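Local coordinates for protein tryptophan halogenase superfamily (Brevundimonas sp. BAL3, PDB 6FRL) that is a flavin-dependent halogenase that prefers bromination over chlorination, probably halogenating aromatic substrates such as indole-type rings, at residues Q278-L291 with Q302-D314. Residues are numbered along the deposited sequence; the frame is centred on the assembly and turned at random.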
ATOM      1  N   GLN B 278      30.266  13.611   4.681  1.00 36.62           N
ATOM      2  CA  GLN B 278      31.235  12.619   4.280  1.00 35.99           C
ATOM      3  C   GLN B 278      30.653  11.203   4.415  1.00 37.52           C
ATOM      4  O   GLN B 278      29.979  10.876   5.400  1.00 34.63           O
ATOM      5  CB  GLN B 278      32.496  12.756   5.153  1.00 35.58           C
ATOM      6  CG  GLN B 278      33.585  11.685   4.975  1.00 36.49           C
ATOM      7  CD  GLN B 278      34.740  11.855   5.944  1.00 37.68           C
ATOM      8  OE1 GLN B 278      34.809  12.831   6.688  1.00 43.23           O
ATOM      9  NE2 GLN B 278      35.671  10.916   5.927  1.00 37.24           N
ATOM     10  N   TRP B 279      30.955  10.359   3.431  1.00 37.37           N
ATOM     11  CA  TRP B 279      30.566   8.963   3.472  1.00 36.50           C
ATOM     12  C   TRP B 279      31.782   8.033   3.700  1.00 37.44           C
ATOM     13  O   TRP B 279      32.946   8.390   3.419  1.00 40.14           O
ATOM     14  CB  TRP B 279      29.771   8.626   2.207  1.00 35.34           C
ATOM     15  CG  TRP B 279      30.540   8.278   0.943  1.00 35.48           C
ATOM     16  CD1 TRP B 279      31.224   7.105   0.671  1.00 32.73           C
ATOM     17  CD2 TRP B 279      30.593   9.058  -0.260  1.00 33.17           C
ATOM     18  NE1 TRP B 279      31.718   7.136  -0.608  1.00 33.48           N
ATOM     19  CE2 TRP B 279      31.352   8.319  -1.206  1.00 32.88           C
ATOM     20  CE3 TRP B 279      30.084  10.312  -0.628  1.00 31.59           C
ATOM     21  CZ2 TRP B 279      31.617   8.796  -2.497  1.00 31.43           C
ATOM     22  CZ3 TRP B 279      30.344  10.793  -1.915  1.00 32.29           C
ATOM     23  CH2 TRP B 279      31.106  10.026  -2.840  1.00 33.01           C
ATOM     24  N   GLY B 280      31.486   6.851   4.220  1.00 34.38           N
ATOM     25  CA  GLY B 280      32.498   5.870   4.544  1.00 34.37           C
ATOM     26  C   GLY B 280      31.936   4.474   4.408  1.00 34.14           C
ATOM     27  O   GLY B 280      31.233   4.011   5.287  1.00 35.04           O
ATOM     28  N   ILE B 281      32.262   3.817   3.297  1.00 36.01           N
ATOM     29  CA  ILE B 281      31.662   2.560   2.916  1.00 36.17           C
ATOM     30  C   ILE B 281      32.731   1.466   2.997  1.00 35.15           C
ATOM     31  O   ILE B 281      33.640   1.418   2.176  1.00 37.15           O
ATOM     32  CB  ILE B 281      31.045   2.710   1.518  1.00 40.55           C
ATOM     33  CG1 ILE B 281      29.871   3.722   1.623  1.00 41.32           C
ATOM     34  CG2 ILE B 281      30.617   1.339   0.951  1.00 42.69           C
ATOM     35  CD1 ILE B 281      29.091   3.972   0.348  1.00 42.49           C
ATOM     36  N   PRO B 282      32.655   0.613   4.031  1.00 34.25           N
ATOM     37  CA  PRO B 282      33.714  -0.355   4.223  1.00 32.16           C
ATOM     38  C   PRO B 282      33.550  -1.617   3.364  1.00 33.21           C
ATOM     39  O   PRO B 282      32.507  -2.267   3.412  1.00 34.39           O
ATOM     40  CB  PRO B 282      33.586  -0.705   5.695  1.00 33.31           C
ATOM     41  CG  PRO B 282      32.169  -0.434   6.059  1.00 34.27           C
ATOM     42  CD  PRO B 282      31.615   0.542   5.086  1.00 33.12           C
ATOM     43  N   LEU B 283      34.579  -1.927   2.567  1.00 35.44           N
ATOM     44  CA  LEU B 283      34.744  -3.259   1.955  1.00 37.07           C
ATOM     45  C   LEU B 283      35.691  -4.075   2.814  1.00 37.50           C
ATOM     46  O   LEU B 283      36.178  -3.571   3.828  1.00 36.20           O
ATOM     47  CB  LEU B 283      35.245  -3.136   0.500  1.00 36.91           C
ATOM     48  CG  LEU B 283      34.383  -2.239  -0.417  1.00 37.09           C
ATOM     49  CD1 LEU B 283      34.897  -2.211  -1.841  1.00 36.09           C
ATOM     50  CD2 LEU B 283      32.924  -2.660  -0.408  1.00 35.57           C
ATOM     51  N   ARG B 284      35.930  -5.330   2.433  1.00 41.96           N
ATOM     52  CA  ARG B 284      36.773  -6.249   3.239  1.00 44.89           C
ATOM     53  C   ARG B 284      38.196  -5.783   3.504  1.00 42.45           C
ATOM     54  O   ARG B 284      38.649  -5.894   4.644  1.00 42.19           O
ATOM     55  CB  ARG B 284      36.797  -7.678   2.665  1.00 47.78           C
ATOM     56  CG  ARG B 284      35.636  -8.527   3.161  1.00 51.10           C
ATOM     57  CD  ARG B 284      35.909 -10.021   3.110  1.00 55.38           C
ATOM     58  NE  ARG B 284      36.184 -10.497   1.754  1.00 59.03           N
ATOM     59  CZ  ARG B 284      35.282 -10.610   0.763  1.00 59.04           C
ATOM     60  NH1 ARG B 284      33.987 -10.275   0.924  1.00 53.74           N
ATOM     61  NH2 ARG B 284      35.692 -11.065  -0.435  1.00 53.09           N
ATOM     62  N   HIS B 285      38.885  -5.282   2.475  1.00 42.99           N
ATOM     63  CA  HIS B 285      40.275  -4.741   2.608  1.00 45.50           C
ATOM     64  C   HIS B 285      40.420  -3.285   2.099  1.00 43.83           C
ATOM     65  O   HIS B 285      41.506  -2.711   2.115  1.00 47.47           O
ATOM     66  CB  HIS B 285      41.307  -5.639   1.875  1.00 46.15           C
ATOM     67  CG  HIS B 285      41.168  -7.111   2.152  1.00 47.40           C
ATOM     68  ND1 HIS B 285      41.418  -7.668   3.389  1.00 49.89           N
ATOM     69  CD2 HIS B 285      40.832  -8.142   1.338  1.00 49.40           C
ATOM     70  CE1 HIS B 285      41.220  -8.978   3.331  1.00 55.63           C
ATOM     71  NE2 HIS B 285      40.866  -9.291   2.095  1.00 54.22           N
ATOM     72  N   ARG B 286      39.325  -2.684   1.669  1.00 43.68           N
ATOM     73  CA  ARG B 286      39.325  -1.350   1.064  1.00 42.60           C
ATOM     74  C   ARG B 286      38.068  -0.612   1.505  1.00 37.62           C
ATOM     75  O   ARG B 286      37.163  -1.204   2.096  1.00 30.68           O
ATOM     76  CB  ARG B 286      39.359  -1.445  -0.467  1.00 48.86           C
ATOM     77  CG  ARG B 286      40.692  -1.918  -1.061  1.00 58.29           C
ATOM     78  CD  ARG B 286      40.524  -2.605  -2.439  1.00 64.72           C
ATOM     79  NE  ARG B 286      39.458  -2.008  -3.274  1.00 72.16           N
ATOM     80  CZ  ARG B 286      38.434  -2.652  -3.870  1.00 68.48           C
ATOM     81  NH1 ARG B 286      38.264  -3.984  -3.795  1.00 67.12           N
ATOM     82  NH2 ARG B 286      37.560  -1.932  -4.562  1.00 64.56           N
ATOM     83  N   ALA B 287      38.014   0.689   1.243  1.00 36.45           N
ATOM     84  CA  ALA B 287      36.794   1.424   1.546  1.00 37.51           C
ATOM     85  C   ALA B 287      36.533   2.530   0.537  1.00 38.49           C
ATOM     86  O   ALA B 287      37.472   3.102  -0.016  1.00 42.11           O
ATOM     87  CB  ALA B 287      36.834   1.967   2.956  1.00 36.88           C
ATOM     88  N   GLY B 288      35.245   2.783   0.283  1.00 36.18           N
ATOM     89  CA  GLY B 288      34.795   3.969  -0.407  1.00 34.66           C
ATOM     90  C   GLY B 288      34.740   5.145   0.565  1.00 35.12           C
ATOM     91  O   GLY B 288      34.294   4.997   1.716  1.00 30.46           O
ATOM     92  N   ASN B 289      35.246   6.298   0.114  1.00 37.05           N
ATOM     93  CA  ASN B 289      35.177   7.544   0.877  1.00 37.18           C
ATOM     94  C   ASN B 289      34.680   8.649  -0.036  1.00 37.43           C
ATOM     95  O   ASN B 289      34.917   8.605  -1.236  1.00 39.91           O
ATOM     96  CB  ASN B 289      36.536   7.986   1.410  1.00 37.23           C
ATOM     97  CG  ASN B 289      37.276   6.896   2.134  1.00 38.24           C
ATOM     98  OD1 ASN B 289      37.390   6.924   3.369  1.00 35.95           O
ATOM     99  ND2 ASN B 289      37.816   5.932   1.368  1.00 36.08           N
ATOM    100  N   GLY B 290      34.022   9.651   0.544  1.00 36.83           N
ATOM    101  CA  GLY B 290      33.670  10.859  -0.198  1.00 36.74           C
ATOM    102  C   GLY B 290      33.110  12.008   0.633  1.00 34.67           C
ATOM    103  O   GLY B 290      32.775  11.847   1.793  1.00 29.82           O
ATOM    104  N   LEU B 291      33.047  13.175   0.019  1.00 35.53           N
ATOM    105  CA  LEU B 291      32.424  14.333   0.590  1.00 37.07           C
ATOM    106  C   LEU B 291      31.453  14.871  -0.449  1.00 37.69           C
ATOM    107  O   LEU B 291      31.842  15.136  -1.600  1.00 32.91           O
ATOM    108  CB  LEU B 291      33.459  15.412   0.941  1.00 38.06           C
ATOM    109  CG  LEU B 291      32.937  16.531   1.870  1.00 37.50           C
ATOM    110  CD1 LEU B 291      33.199  16.171   3.329  1.00 37.78           C
ATOM    111  CD2 LEU B 291      33.534  17.900   1.541  1.00 40.41           C
ATOM    112  N   GLN B 302      39.195  23.723   0.238  1.00 59.63           N
ATOM    113  CA  GLN B 302      38.486  23.626   1.539  1.00 58.03           C
ATOM    114  C   GLN B 302      37.780  22.258   1.692  1.00 59.58           C
ATOM    115  O   GLN B 302      37.827  21.628   2.771  1.00 64.98           O
ATOM    116  CB  GLN B 302      37.506  24.805   1.746  1.00 58.32           C
ATOM    117  CG  GLN B 302      38.166  26.168   2.058  1.00 55.46           C
ATOM    118  CD  GLN B 302      37.235  27.384   1.894  1.00 53.23           C
ATOM    119  OE1 GLN B 302      36.100  27.271   1.437  1.00 56.33           O
ATOM    120  NE2 GLN B 302      37.724  28.547   2.260  1.00 49.47           N
ATOM    121  N   ALA B 303      37.173  21.795   0.594  1.00 54.92           N
ATOM    122  CA  ALA B 303      36.548  20.475   0.523  1.00 51.05           C
ATOM    123  C   ALA B 303      37.530  19.345   0.777  1.00 46.61           C
ATOM    124  O   ALA B 303      37.240  18.416   1.513  1.00 44.25           O
ATOM    125  CB  ALA B 303      35.879  20.281  -0.833  1.00 53.59           C
ATOM    126  N   LEU B 304      38.689  19.404   0.142  1.00 48.58           N
ATOM    127  CA  LEU B 304      39.704  18.362   0.314  1.00 48.84           C
ATOM    128  C   LEU B 304      40.314  18.403   1.720  1.00 53.73           C
ATOM    129  O   LEU B 304      40.710  17.353   2.257  1.00 51.59           O
ATOM    130  CB  LEU B 304      40.781  18.486  -0.765  1.00 52.17           C
ATOM    131  CG  LEU B 304      40.310  18.373  -2.234  1.00 52.56           C
ATOM    132  CD1 LEU B 304      41.437  18.558  -3.239  1.00 53.88           C
ATOM    133  CD2 LEU B 304      39.619  17.048  -2.491  1.00 55.06           C
ATOM    134  N   ALA B 305      40.359  19.602   2.319  1.00 57.61           N
ATOM    135  CA  ALA B 305      40.799  19.789   3.714  1.00 62.49           C
ATOM    136  C   ALA B 305      39.882  19.114   4.747  1.00 61.58           C
ATOM    137  O   ALA B 305      40.337  18.716   5.824  1.00 64.69           O
ATOM    138  CB  ALA B 305      40.941  21.279   4.034  1.00 63.66           C
ATOM    139  N   GLU B 306      38.598  19.016   4.436  1.00 58.63           N
ATOM    140  CA  GLU B 306      37.658  18.263   5.280  1.00 57.41           C
ATOM    141  C   GLU B 306      37.753  16.730   5.049  1.00 52.79           C
ATOM    142  O   GLU B 306      37.742  15.950   6.012  1.00 48.06           O
ATOM    143  CB  GLU B 306      36.224  18.764   5.039  1.00 60.82           C
ATOM    144  CG  GLU B 306      36.034  20.257   5.253  1.00 60.76           C
ATOM    145  CD  GLU B 306      34.602  20.661   5.518  1.00 64.73           C
ATOM    146  OE1 GLU B 306      33.706  20.349   4.692  1.00 65.98           O
ATOM    147  OE2 GLU B 306      34.385  21.303   6.567  1.00 66.07           O
ATOM    148  N   LEU B 307      37.875  16.329   3.779  1.00 46.31           N
ATOM    149  CA  LEU B 307      37.826  14.926   3.379  1.00 46.22           C
ATOM    150  C   LEU B 307      39.112  14.178   3.699  1.00 51.40           C
ATOM    151  O   LEU B 307      39.099  13.182   4.430  1.00 52.07           O
ATOM    152  CB  LEU B 307      37.526  14.833   1.874  1.00 43.16           C
ATOM    153  CG  LEU B 307      37.377  13.512   1.094  1.00 39.25           C
ATOM    154  CD1 LEU B 307      36.380  12.510   1.679  1.00 38.63           C
ATOM    155  CD2 LEU B 307      37.021  13.848  -0.339  1.00 39.25           C
ATOM    156  N   MET B 308      40.234  14.690   3.188  1.00 56.64           N
ATOM    157  CA  MET B 308      41.499  13.912   3.111  1.00 52.41           C
ATOM    158  C   MET B 308      42.180  13.582   4.443  1.00 48.62           C
ATOM    159  O   MET B 308      42.835  12.552   4.523  1.00 47.94           O
ATOM    160  CB  MET B 308      42.470  14.563   2.129  1.00 52.91           C
ATOM    161  CG  MET B 308      41.942  14.600   0.675  1.00 56.16           C
ATOM    162  SD  MET B 308      41.543  12.999  -0.110  1.00 55.82           S
ATOM    163  CE  MET B 308      43.117  12.182   0.074  1.00 58.98           C
ATOM    164  N   PRO B 309      42.006  14.411   5.492  1.00 49.10           N
ATOM    165  CA  PRO B 309      42.521  13.988   6.824  1.00 52.47           C
ATOM    166  C   PRO B 309      41.699  12.953   7.585  1.00 55.16           C
ATOM    167  O   PRO B 309      42.122  12.547   8.664  1.00 57.90           O
ATOM    168  CB  PRO B 309      42.532  15.296   7.650  1.00 51.04           C
ATOM    169  CG  PRO B 309      42.291  16.405   6.686  1.00 51.00           C
ATOM    170  CD  PRO B 309      41.593  15.829   5.484  1.00 48.39           C
ATOM    171  N   HIS B 310      40.531  12.552   7.061  1.00 60.50           N
ATOM    172  CA  HIS B 310      39.563  11.709   7.809  1.00 56.51           C
ATOM    173  C   HIS B 310      39.066  10.521   6.999  1.00 55.47           C
ATOM    174  O   HIS B 310      37.934  10.068   7.196  1.00 53.85           O
ATOM    175  CB  HIS B 310      38.350  12.550   8.262  1.00 56.11           C
ATOM    176  CG  HIS B 310      38.704  13.641   9.218  1.00 58.44           C
ATOM    177  ND1 HIS B 310      38.503  14.978   8.929  1.00 53.05           N
ATOM    178  CD2 HIS B 310      39.272  13.596  10.451  1.00 58.76           C
ATOM    179  CE1 HIS B 310      38.929  15.707   9.946  1.00 61.55           C
ATOM    180  NE2 HIS B 310      39.407  14.895  10.878  1.00 61.66           N
ATOM    181  N   LEU B 311      39.905  10.003   6.101  1.00 53.77           N
ATOM    182  CA  LEU B 311      39.564   8.801   5.333  1.00 51.46           C
ATOM    183  C   LEU B 311      39.640   7.541   6.196  1.00 44.57           C
ATOM    184  O   LEU B 311      40.306   7.514   7.206  1.00 47.08           O
ATOM    185  CB  LEU B 311      40.504   8.649   4.155  1.00 51.86           C
ATOM    186  CG  LEU B 311      40.588   9.796   3.157  1.00 50.90           C
ATOM    187  CD1 LEU B 311      41.614   9.421   2.106  1.00 52.30           C
ATOM    188  CD2 LEU B 311      39.237  10.080   2.514  1.00 51.88           C
ATOM    189  N   LEU B 312      38.969   6.483   5.770  1.00 46.40           N
ATOM    190  CA  LEU B 312      39.050   5.183   6.451  1.00 45.41           C
ATOM    191  C   LEU B 312      40.333   4.415   6.142  1.00 40.97           C
ATOM    192  O   LEU B 312      40.380   3.239   6.398  1.00 42.15           O
ATOM    193  CB  LEU B 312      37.813   4.326   6.099  1.00 43.44           C
ATOM    194  CG  LEU B 312      36.481   4.723   6.746  1.00 42.16           C
ATOM    195  CD1 LEU B 312      35.327   4.115   5.973  1.00 40.78           C
ATOM    196  CD2 LEU B 312      36.439   4.293   8.222  1.00 38.64           C
ATOM    197  N   GLY B 313      41.366   5.081   5.635  1.00 45.50           N
ATOM    198  CA  GLY B 313      42.630   4.443   5.228  1.00 47.99           C
ATOM    199  C   GLY B 313      43.518   5.270   4.293  1.00 47.67           C
ATOM    200  O   GLY B 313      43.292   6.454   4.094  1.00 48.80           O
ATOM    201  N   ASP B 314      44.515   4.609   3.707  1.00 51.18           N
ATOM    202  CA  ASP B 314      45.524   5.247   2.844  1.00 50.73           C
ATOM    203  C   ASP B 314      44.901   5.406   1.453  1.00 51.30           C
ATOM    204  O   ASP B 314      44.473   4.427   0.846  1.00 47.13           O
ATOM    205  CB  ASP B 314      46.791   4.384   2.718  1.00 56.96           C
ATOM    206  CG  ASP B 314      47.523   4.178   4.059  1.00 60.30           C
ATOM    207  OD1 ASP B 314      47.966   5.179   4.653  1.00 57.87           O
ATOM    208  OD2 ASP B 314      47.654   3.015   4.515  1.00 64.02           O
TER
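L307 drives both methyls against the sheet, and this is the tightly packed part of the contact. With CG anti to the backbone N (chi1 -179°), its CD1 comes 3.5 Å from C of G290 and its CD2 4.1 Å from CB of L291. One helical turn earlier, A303 meets CD2 of L291, CB to CD2 4.1 Å, and OE1 of E306 touches the same methyl, so A303, E306 and L307 all pack on L291.

Two polar side chains fasten the backbone at H310 and L312. OD1 of N289 accepts N-H of L312 at 2.9 Å and 173°, nearly straight; its ND2 is taken by V254 O and S256 OG of the next strand, which together should fix the amide's rotation. Q278, extended, sends NE2 to O of H310 (2.7 Å). That bond is more bent, with the donor above the carbonyl plane, while OE1 is held by R273.

The backbone bonds W279 N to G290 O and I281 N to G288 O identify 278-282 and 286-291 as an antiparallel hairpin. It belongs to the mixed sheet of the halogenase fold, and the helix, returning after the hairpin, lies on one face with its axis 8.7 Å from strand 286-291, their directions 139° apart.

L312, though partly exposed, packs CD1 over buried G280 and A287, 3.6 Å from CA of G280. The loose side is at exposed H310, which offers the hairpin chiefly its carbonyl and CB, while R273 of the neighbouring strand also touches it. Its ring turns back to E306, ND1 donating to O of E306 in the ring plane (3.2 Å).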